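2',5'-phosphodiesterase 12 (Homo sapiens, PDB 4Z0V) is a phosphodiesterase of the endonuclease/exonuclease/phosphatase family, pairing a DNase I-like domain with an N-terminal domain of the E-set type. Local coordinates at residues Val204-Gln209 / Gln227-Phe232; Asp190-Ala195 / Ala214-Lys219; Ala307-Val312 / Val322-Asp327. All coordinates share one frame; numbering follows the deposited sequence.

Contact 1. Residues Val204-Gln209 / Gln227-Phe232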
loop_
_atom_site.group_PDB
_atom_site.type_symbol
_atom_site.label_atom_id
_atom_site.label_comp_id
_atom_site.label_asym_id
_atom_site.label_seq_id
_atom_site.Cartn_x
_atom_site.Cartn_y
_atom_site.Cartn_z
ATOM N N VAL A 204 -2.636 -8.054 -5.458
ATOM C CA VAL A 204 -3.440 -9.035 -4.717
ATOM C C VAL A 204 -3.998 -8.335 -3.463
ATOM O O VAL A 204 -3.381 -7.409 -2.902
ATOM C CB VAL A 204 -2.658 -10.334 -4.400
ATOM C CG1 VAL A 204 -2.353 -11.111 -5.689
ATOM C CG2 VAL A 204 -1.380 -10.056 -3.617
ATOM N N PHE A 205 -5.202 -8.741 -3.066
ATOM C CA PHE A 205 -5.930 -8.080 -1.977
ATOM C C PHE A 205 -6.364 -9.087 -0.928
ATOM O O PHE A 205 -6.863 -10.159 -1.277
ATOM C CB PHE A 205 -7.151 -7.355 -2.584
ATOM C CG PHE A 205 -8.037 -6.576 -1.638
ATOM C CD1 PHE A 205 -7.522 -5.528 -0.875
ATOM C CD2 PHE A 205 -9.405 -6.821 -1.586
ATOM C CE1 PHE A 205 -8.351 -4.791 -0.008
ATOM C CE2 PHE A 205 -10.236 -6.080 -0.731
ATOM C CZ PHE A 205 -9.703 -5.062 0.050
ATOM N N ARG A 206 -6.205 -8.723 0.347
ATOM C CA ARG A 206 -6.656 -9.540 1.480
ATOM C C ARG A 206 -7.503 -8.648 2.384
ATOM O O ARG A 206 -6.958 -7.831 3.119
ATOM C CB ARG A 206 -5.458 -10.163 2.218
ATOM C CG ARG A 206 -5.787 -10.872 3.563
ATOM C CD ARG A 206 -6.781 -12.018 3.397
ATOM N NE ARG A 206 -6.301 -12.985 2.409
ATOM C CZ ARG A 206 -6.976 -14.043 1.980
ATOM N NH1 ARG A 206 -8.200 -14.292 2.439
ATOM N NH2 ARG A 206 -6.441 -14.855 1.078
ATOM N N ILE A 207 -8.831 -8.775 2.290
ATOM C CA ILE A 207 -9.702 -7.913 3.078
ATOM C C ILE A 207 -9.879 -8.476 4.500
ATOM O O ILE A 207 -9.711 -9.675 4.700
ATOM C CB ILE A 207 -11.075 -7.692 2.366
ATOM C CG1 ILE A 207 -11.755 -6.393 2.874
ATOM C CG2 ILE A 207 -12.006 -8.929 2.469
ATOM C CD1 ILE A 207 -12.875 -5.930 2.097
ATOM N N LYS A 208 -10.154 -7.597 5.479
ATOM C CA LYS A 208 -10.523 -7.997 6.838
ATOM C C LYS A 208 -12.071 -7.948 6.841
ATOM O O LYS A 208 -12.714 -8.897 6.381
ATOM C CB LYS A 208 -9.897 -7.069 7.868
ATOM C CG LYS A 208 -8.521 -7.439 8.345
ATOM C CD LYS A 208 -8.241 -6.846 9.729
ATOM C CE LYS A 208 -8.173 -5.335 9.773
ATOM N NZ LYS A 208 -7.450 -4.858 10.984
ATOM N N GLN A 209 -12.659 -6.780 7.174
ATOM C CA GLN A 209 -14.096 -6.621 7.055
ATOM C C GLN A 209 -14.420 -5.742 5.848
ATOM O O GLN A 209 -14.884 -6.236 4.822
ATOM C CB GLN A 209 -14.724 -6.048 8.346
ATOM C CG GLN A 209 -16.244 -5.942 8.204
ATOM C CD GLN A 209 -16.912 -5.603 9.500
ATOM O OE1 GLN A 209 -16.336 -4.967 10.400
ATOM N NE2 GLN A 209 -18.167 -5.962 9.582
ATOM N N GLN A 227 0.757 -17.682 -2.692
ATOM C CA GLN A 227 0.263 -16.776 -1.645
ATOM C C GLN A 227 0.033 -17.566 -0.369
ATOM O O GLN A 227 -0.358 -18.740 -0.411
ATOM C CB GLN A 227 -1.019 -16.061 -2.078
ATOM C CG GLN A 227 -0.843 -15.200 -3.342
ATOM C CD GLN A 227 -2.176 -14.706 -3.816
ATOM O OE1 GLN A 227 -2.775 -15.281 -4.725
ATOM N NE2 GLN A 227 -2.680 -13.642 -3.186
ATOM N N HIS A 228 0.331 -16.948 0.777
ATOM C CA HIS A 228 0.272 -17.667 2.053
ATOM C C HIS A 228 -0.327 -16.764 3.146
ATOM O O HIS A 228 0.226 -16.609 4.237
ATOM C CB HIS A 228 1.689 -18.143 2.415
ATOM C CG HIS A 228 2.371 -18.871 1.289
ATOM N ND1 HIS A 228 2.219 -20.235 1.118
ATOM C CD2 HIS A 228 3.144 -18.389 0.283
ATOM C CE1 HIS A 228 2.915 -20.544 0.031
ATOM N NE2 HIS A 228 3.472 -19.466 -0.513
ATOM N N ASP A 229 -1.449 -16.139 2.835
ATOM C CA ASP A 229 -2.071 -15.218 3.794
ATOM C C ASP A 229 -2.670 -15.937 4.994
ATOM O O ASP A 229 -3.187 -17.057 4.880
ATOM C CB ASP A 229 -3.185 -14.407 3.137
ATOM C CG ASP A 229 -2.818 -13.616 1.901
ATOM O OD1 ASP A 229 -1.585 -13.485 1.592
ATOM O OD2 ASP A 229 -3.725 -13.092 1.273
ATOM N N ILE A 230 -2.637 -15.279 6.144
ATOM C CA ILE A 230 -3.255 -15.854 7.345
ATOM C C ILE A 230 -3.966 -14.788 8.149
ATOM O O ILE A 230 -3.655 -13.601 8.030
ATOM C CB ILE A 230 -2.233 -16.585 8.279
ATOM C CG1 ILE A 230 -1.080 -15.636 8.746
ATOM C CG2 ILE A 230 -1.688 -17.905 7.666
ATOM C CD1 ILE A 230 -0.263 -16.127 10.035
ATOM N N SER A 231 -4.895 -15.237 9.016
ATOM C CA SER A 231 -5.427 -14.456 10.117
ATOM C C SER A 231 -4.584 -14.886 11.315
ATOM O O SER A 231 -4.402 -16.094 11.483
ATOM C CB SER A 231 -6.908 -14.744 10.342
ATOM O OG SER A 231 -7.658 -14.174 9.279
ATOM N N PHE A 232 -4.008 -13.956 12.099
ATOM C CA PHE A 232 -3.181 -14.383 13.245
ATOM C C PHE A 232 -3.961 -15.262 14.230
ATOM O O PHE A 232 -3.401 -16.237 14.697
ATOM C CB PHE A 232 -2.569 -13.201 14.021
ATOM C CG PHE A 232 -1.634 -12.321 13.207
ATOM C CD1 PHE A 232 -0.451 -12.833 12.678
ATOM C CD2 PHE A 232 -1.935 -10.986 12.977
ATOM C CE1 PHE A 232 0.398 -12.021 11.913
ATOM C CE2 PHE A 232 -1.091 -10.181 12.207
ATOM C CZ PHE A 232 0.074 -10.699 11.695
HETATM O O HOH W 1 -5.344 -12.487 -2.527
#

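Contact 2. Residues Asp190-Ala195 / Ala214-Lys219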
loop_
_atom_site.group_PDB
_atom_site.type_symbol
_atom_site.label_atom_id
_atom_site.label_comp_id
_atom_site.label_asym_id
_atom_site.label_seq_id
_atom_site.Cartn_x
_atom_site.Cartn_y
_atom_site.Cartn_z
ATOM N N ASP A 190 -11.343 -0.288 -8.126
ATOM C CA ASP A 190 -11.675 0.872 -8.981
ATOM C C ASP A 190 -10.623 1.964 -9.044
ATOM O O ASP A 190 -10.689 2.791 -9.957
ATOM C CB ASP A 190 -12.996 1.533 -8.529
ATOM C CG ASP A 190 -14.155 0.571 -8.310
ATOM O OD1 ASP A 190 -14.087 -0.566 -8.815
ATOM O OD2 ASP A 190 -15.101 0.947 -7.602
ATOM N N SER A 191 -9.673 2.002 -8.088
ATOM C CA SER A 191 -8.661 3.051 -8.123
ATOM C C SER A 191 -7.241 2.478 -8.267
ATOM O O SER A 191 -6.513 2.870 -9.176
ATOM C CB SER A 191 -8.750 3.899 -6.861
ATOM O OG SER A 191 -7.674 4.824 -6.809
ATOM N N LEU A 192 -6.837 1.605 -7.349
ATOM C CA LEU A 192 -5.459 1.090 -7.369
ATOM C C LEU A 192 -5.203 0.144 -8.538
ATOM O O LEU A 192 -4.222 0.331 -9.249
ATOM C CB LEU A 192 -5.128 0.401 -6.039
ATOM C CG LEU A 192 -5.371 1.276 -4.820
ATOM C CD1 LEU A 192 -5.247 0.451 -3.563
ATOM C CD2 LEU A 192 -4.368 2.473 -4.779
ATOM N N VAL A 193 -6.078 -0.850 -8.767
ATOM C CA VAL A 193 -5.841 -1.784 -9.865
ATOM C C VAL A 193 -5.778 -1.023 -11.220
ATOM O O VAL A 193 -4.775 -1.175 -11.890
ATOM C CB VAL A 193 -6.822 -2.979 -9.867
ATOM C CG1 VAL A 193 -6.862 -3.670 -11.230
ATOM C CG2 VAL A 193 -6.428 -3.984 -8.784
ATOM N N PRO A 194 -6.716 -0.131 -11.597
ATOM C CA PRO A 194 -6.575 0.564 -12.899
ATOM C C PRO A 194 -5.329 1.446 -12.995
ATOM O O PRO A 194 -4.669 1.436 -14.037
ATOM C CB PRO A 194 -7.854 1.412 -12.979
ATOM C CG PRO A 194 -8.849 0.672 -12.105
ATOM C CD PRO A 194 -8.002 0.218 -10.952
ATOM N N ALA A 195 -4.983 2.189 -11.928
ATOM C CA ALA A 195 -3.809 3.048 -12.000
ATOM C C ALA A 195 -2.529 2.230 -12.066
ATOM O O ALA A 195 -1.662 2.462 -12.918
ATOM C CB ALA A 195 -3.761 3.976 -10.788
ATOM N N ALA A 214 -3.123 -4.786 0.566
ATOM C CA ALA A 214 -2.826 -5.078 -0.841
ATOM C C ALA A 214 -1.322 -5.093 -1.075
ATOM O O ALA A 214 -0.578 -4.326 -0.446
ATOM C CB ALA A 214 -3.487 -4.065 -1.767
ATOM N N THR A 215 -0.873 -5.958 -2.006
ATOM C CA THR A 215 0.542 -5.989 -2.425
ATOM C C THR A 215 0.529 -5.926 -3.939
ATOM O O THR A 215 -0.166 -6.713 -4.567
ATOM C CB THR A 215 1.295 -7.236 -1.874
ATOM O OG1 THR A 215 1.329 -7.189 -0.446
ATOM C CG2 THR A 215 2.754 -7.326 -2.374
ATOM N N PHE A 216 1.273 -4.994 -4.504
ATOM C CA PHE A 216 1.422 -4.823 -5.955
ATOM C C PHE A 216 2.864 -5.088 -6.331
ATOM O O PHE A 216 3.750 -4.775 -5.560
ATOM C CB PHE A 216 1.004 -3.425 -6.408
ATOM C CG PHE A 216 -0.490 -3.231 -6.415
ATOM C CD1 PHE A 216 -1.163 -2.810 -5.261
ATOM C CD2 PHE A 216 -1.222 -3.395 -7.595
ATOM C CE1 PHE A 216 -2.549 -2.622 -5.275
ATOM C CE2 PHE A 216 -2.613 -3.214 -7.605
ATOM C CZ PHE A 216 -3.264 -2.845 -6.439
ATOM N N TYR A 217 3.099 -5.701 -7.492
ATOM C CA TYR A 217 4.467 -6.004 -7.895
ATOM C C TYR A 217 4.625 -5.681 -9.362
ATOM O O TYR A 217 3.689 -5.887 -10.132
ATOM C CB TYR A 217 4.837 -7.479 -7.590
ATOM C CG TYR A 217 3.816 -8.471 -8.114
ATOM C CD1 TYR A 217 2.686 -8.801 -7.367
ATOM C CD2 TYR A 217 3.942 -9.023 -9.384
ATOM C CE1 TYR A 217 1.691 -9.628 -7.886
ATOM C CE2 TYR A 217 2.965 -9.875 -9.902
ATOM C CZ TYR A 217 1.841 -10.168 -9.152
ATOM O OH TYR A 217 0.893 -11.024 -9.661
ATOM N N ARG A 218 5.813 -5.165 -9.751
ATOM C CA ARG A 218 6.069 -4.790 -11.139
ATOM C C ARG A 218 6.293 -6.027 -11.984
ATOM O O ARG A 218 7.248 -6.770 -11.741
ATOM C CB ARG A 218 7.259 -3.847 -11.205
ATOM C CG ARG A 218 7.589 -3.416 -12.636
ATOM C CD ARG A 218 8.657 -2.319 -12.651
ATOM N NE ARG A 218 8.176 -1.125 -11.961
ATOM C CZ ARG A 218 7.328 -0.243 -12.489
ATOM N NH1 ARG A 218 6.928 -0.366 -13.752
ATOM N NH2 ARG A 218 6.890 0.777 -11.767
ATOM N N LYS A 219 5.443 -6.219 -13.004
ATOM C CA LYS A 219 5.466 -7.441 -13.836
ATOM C C LYS A 219 6.752 -7.574 -14.655
ATOM O O LYS A 219 7.206 -8.693 -14.895
ATOM C CB LYS A 219 4.246 -7.508 -14.775
ATOM C CG LYS A 219 2.882 -7.693 -14.051
ATOM C CD LYS A 219 2.763 -9.071 -13.329
ATOM C CE LYS A 219 2.525 -10.285 -14.218
ATOM N NZ LYS A 219 1.308 -10.147 -15.059
#

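Contact 3. Residues Ala307-Val312 / Val322-Asp327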
loop_
_atom_site.group_PDB
_atom_site.type_symbol
_atom_site.label_atom_id
_atom_site.label_comp_id
_atom_site.label_asym_id
_atom_site.label_seq_id
_atom_site.Cartn_x
_atom_site.Cartn_y
_atom_site.Cartn_z
ATOM N N ALA A 307 7.118 -16.590 12.719
ATOM C CA ALA A 307 7.098 -18.063 12.638
ATOM C C ALA A 307 6.434 -18.496 11.324
ATOM O O ALA A 307 6.886 -19.444 10.696
ATOM C CB ALA A 307 6.363 -18.668 13.830
ATOM N N HIS A 308 5.363 -17.803 10.921
ATOM C CA HIS A 308 4.706 -18.093 9.655
ATOM C C HIS A 308 5.647 -17.793 8.471
ATOM O O HIS A 308 5.770 -18.600 7.552
ATOM C CB HIS A 308 3.386 -17.293 9.492
ATOM C CG HIS A 308 2.676 -17.663 8.224
ATOM N ND1 HIS A 308 2.226 -18.962 7.999
ATOM C CD2 HIS A 308 2.408 -16.912 7.127
ATOM C CE1 HIS A 308 1.679 -18.954 6.793
ATOM N NE2 HIS A 308 1.773 -17.748 6.222
ATOM N N ILE A 309 6.308 -16.641 8.500
ATOM C CA ILE A 309 7.209 -16.245 7.412
ATOM C C ILE A 309 8.414 -17.200 7.360
ATOM O O ILE A 309 8.863 -17.552 6.255
ATOM C CB ILE A 309 7.623 -14.761 7.568
ATOM C CG1 ILE A 309 6.401 -13.838 7.293
ATOM C CG2 ILE A 309 8.770 -14.433 6.620
ATOM C CD1 ILE A 309 6.545 -12.401 7.873
ATOM N N ARG A 310 8.887 -17.669 8.538
ATOM C CA ARG A 310 9.991 -18.636 8.588
ATOM C C ARG A 310 9.546 -19.939 7.900
ATOM O O ARG A 310 10.290 -20.504 7.106
ATOM C CB ARG A 310 10.416 -18.878 10.069
ATOM C CG ARG A 310 11.520 -19.935 10.312
ATOM C CD ARG A 310 12.864 -19.630 9.675
ATOM N NE ARG A 310 13.550 -18.522 10.345
ATOM C CZ ARG A 310 14.602 -17.879 9.851
ATOM N NH1 ARG A 310 15.100 -18.214 8.665
ATOM N NH2 ARG A 310 15.144 -16.874 10.520
ATOM N N HIS A 311 8.315 -20.369 8.161
ATOM C CA HIS A 311 7.776 -21.583 7.547
ATOM C C HIS A 311 7.708 -21.424 6.039
ATOM O O HIS A 311 8.147 -22.306 5.304
ATOM C CB HIS A 311 6.374 -21.892 8.099
ATOM C CG HIS A 311 5.691 -23.031 7.416
ATOM N ND1 HIS A 311 6.172 -24.320 7.512
ATOM C CD2 HIS A 311 4.560 -23.039 6.671
ATOM C CE1 HIS A 311 5.328 -25.073 6.819
ATOM N NE2 HIS A 311 4.336 -24.345 6.307
ATOM N N VAL A 312 7.110 -20.317 5.570
ATOM C CA VAL A 312 6.986 -20.108 4.131
ATOM C C VAL A 312 8.352 -20.020 3.453
ATOM O O VAL A 312 8.561 -20.642 2.402
ATOM C CB VAL A 312 6.155 -18.829 3.846
ATOM C CG1 VAL A 312 6.196 -18.451 2.359
ATOM C CG2 VAL A 312 4.715 -19.011 4.315
ATOM N N VAL A 322 13.447 -12.242 2.725
ATOM C CA VAL A 322 12.180 -11.628 3.116
ATOM C C VAL A 322 12.202 -10.111 3.117
ATOM O O VAL A 322 13.195 -9.476 3.467
ATOM C CB VAL A 322 11.835 -12.148 4.568
ATOM C CG1 VAL A 322 10.620 -11.421 5.164
ATOM C CG2 VAL A 322 11.608 -13.666 4.585
ATOM N N ILE A 323 11.053 -9.526 2.732
ATOM C CA ILE A 323 10.738 -8.105 2.882
ATOM C C ILE A 323 9.474 -8.124 3.705
ATOM O O ILE A 323 8.537 -8.832 3.332
ATOM C CB ILE A 323 10.565 -7.302 1.564
ATOM C CG1 ILE A 323 11.882 -7.209 0.780
ATOM C CG2 ILE A 323 10.015 -5.877 1.862
ATOM C CD1 ILE A 323 11.671 -6.772 -0.673
ATOM N N PHE A 324 9.441 -7.409 4.820
ATOM C CA PHE A 324 8.236 -7.373 5.653
ATOM C C PHE A 324 7.821 -5.920 5.886
ATOM O O PHE A 324 8.431 -5.187 6.679
ATOM C CB PHE A 324 8.483 -8.126 6.981
ATOM C CG PHE A 324 7.309 -8.403 7.897
ATOM C CD1 PHE A 324 6.015 -8.000 7.557
ATOM C CD2 PHE A 324 7.490 -9.081 9.097
ATOM C CE1 PHE A 324 4.926 -8.296 8.395
ATOM C CE2 PHE A 324 6.401 -9.367 9.937
ATOM C CZ PHE A 324 5.127 -8.962 9.585
ATOM N N CYS A 325 6.790 -5.500 5.154
ATOM C CA CYS A 325 6.218 -4.158 5.233
ATOM C C CYS A 325 5.066 -4.149 6.197
ATOM O O CYS A 325 4.418 -5.171 6.391
ATOM C CB CYS A 325 5.727 -3.729 3.850
ATOM S SG CYS A 325 7.033 -3.522 2.621
ATOM N N GLY A 326 4.680 -2.968 6.641
ATOM C CA GLY A 326 3.444 -2.904 7.406
ATOM C C GLY A 326 3.249 -1.684 8.252
ATOM O O GLY A 326 4.160 -0.870 8.415
ATOM N N ASP A 327 2.012 -1.521 8.708
ATOM C CA ASP A 327 1.709 -0.537 9.739
ATOM C C ASP A 327 1.711 -1.378 11.004
ATOM O O ASP A 327 0.795 -2.169 11.231
ATOM C CB ASP A 327 0.393 0.159 9.455
ATOM C CG ASP A 327 -0.018 1.103 10.561
ATOM O OD1 ASP A 327 0.633 1.084 11.644
ATOM O OD2 ASP A 327 -1.007 1.833 10.367
#

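Contact 1. Residues Val204-Gln209 / Gln227-Phe232
Val204 faces Gln227 and Arg206 faces Asp229 across two edge strands that run in roughly the same sense. The backbones do not pair: Val204 CA and Gln227 CA are 9.1 Å apart, and Arg206 CA and Asp229 CA close only to 7.7 Å. Each strand bonds instead within its own sheet, Arg206 to Leu213, and His228 and Ile230 to Val268 and Leu266. Side chains therefore span the gap. The main link is a salt bridge, with Arg206 NE 2.8 Å from Asp229 OD2 along a nearly straight N-H direction (163°). The carboxylate oxygen lies in the guanidinium plane, at its edge, and receives the bond on its anti lone pair, while the two flat groups stand 89° apart. Arg206 NH2 adds a weak second bond to the same OD2 at 3.2 Å. Bends at chi2 and chi3 fold the long arginine chain so that NE, not only its end, meets the acid. Asp229 OD1 accepts Val268 N, so the shorter acid is held by its own sheet while its other oxygen reaches across. Beside this bridge, the extended Gln227 brings NE2 to 3.5 Å from Val204 CB, the two side chains lying alongside one another and running opposite ways. One water accepts from Gln227 NE2 and donates to Phe205 O, 3.0 Å from each, so the amide also serves the opposite backbone. Gln227 OE1 meets a bound glycerol. A direct salt bridge and one bridging water thus join, at the surface, the edge strands of the two sheets that make up the DNase I-like sandwich.

Contact 2. Residues Asp190-Ala195 / Ala214-Lys219
Apolar packing carries the meeting of Leu192 and Val193 with Phe216. Leu192 touches through its first side-chain carbon: CB sits 3.8 Å from Phe216 CZ, approaching the ring obliquely. Val193 comes at the ring edge, near its plane, with CG2 4.1 Å from Phe216 CE2, and the two side chains cross at about a right angle. Phe216 CG lies anti to its carbonyl carbon (chi1 -75°), which sends the ring from the strand to the helix, where the far end CZ is shared by both residues. A long flat side chain is well suited here, since the nearest pair of CA atoms, those of Val193 and Phe216, is 8.8 Å apart. The Leu192 side chain also touches Ile166 and Leu170 of helix 159-172, and Leu180 and Val183 of strand 177-184.

This is the packing of a beta-alpha-beta crossover: helix 185-198 links the parallel strands 177-184 and 201-207 and lies against strand 211-218 between them, on the outer face of one sheet of the DNase I-like sandwich.

Aromatic contact continues along the same helix, where the rings of Phe188 and Phe216 meet with their planes at about 40°.

Hydrogen bonds stay off the interface and settle the helix itself. Pro194 has no N-H to give, and the helix kinks there after a wider pi-type turn at 190-192. Ser191 O accepts Ala195 N at 3.2 Å and also Gln167 NE2, while Ser191 OG bonds Gln163 NE2, tying the helix to its neighbour 159-172.

Contact 3. Residues Ala307-Val312 / Val322-Asp327
His308 NE2 is hydrogen-bonded to His228 O, a bond that ties helix 295-316 to strand 222-231, while Ile309, the next residue, turns to strand 322-327. With CG anti to its backbone N (chi1 -177°), the His308 imidazole is carried to that carbonyl, and Val312 CG2 rests over one face of the ring, towards its rim. An imidazole fits this place because it can bond through one ring nitrogen and still pack by its face in a buried setting.

Toward strand 322-327 the contact is purely apolar, and Ile309 makes it with both branches. Its CG2 meets Val322 CG2 at 3.6 Å. Its longer branch runs out extended and sets CD1 over a face of Phe324, 3.8 Å from the ring centroid and 20° off the normal, a CH-pi contact. The beta-branched isoleucine thus serves two strand residues, Val322 and Phe324, which point to the same side of the strand.

Phe324 also touches Met302 and Ala305 on the helix, and Phe328 meets its ring edge-to-face. The strand ends in Gly326 and Asp327, which with Phe328 and Asn329 form the Gly-Asp-Phe-Asn signature of the family. The helix is the connection in the beta-alpha-beta unit of strand 280-287, helix 295-316 and strand 322-327, with Ile309 also resting on Ala284, and strand 387-397 flanks strand 322-327 antiparallel.

Overall arrangement
All three contacts belong to the same DNase I-like domain. Contact 2 packs a helix on one sheet and contact 3 a helix on the other, with centres about 21 Å apart and nearest atoms about 7 Å apart. Contact 1 lies between, bridging the edges of the two sheets, its centre about 16 Å from that of contact 2 and 13 Å from that of contact 3. It joins contact 2 through neighbouring strands, where Val204 N is 2.9 Å from Thr215 O. Toward contact 3, Ile230 CG2 packs 3.6 Å from His308 CE1. Gln267 links the sheets too, bonding Thr215 OG1. Strand 322-327 ends in the signature Gly-Asp, which in relatives belongs to the active site.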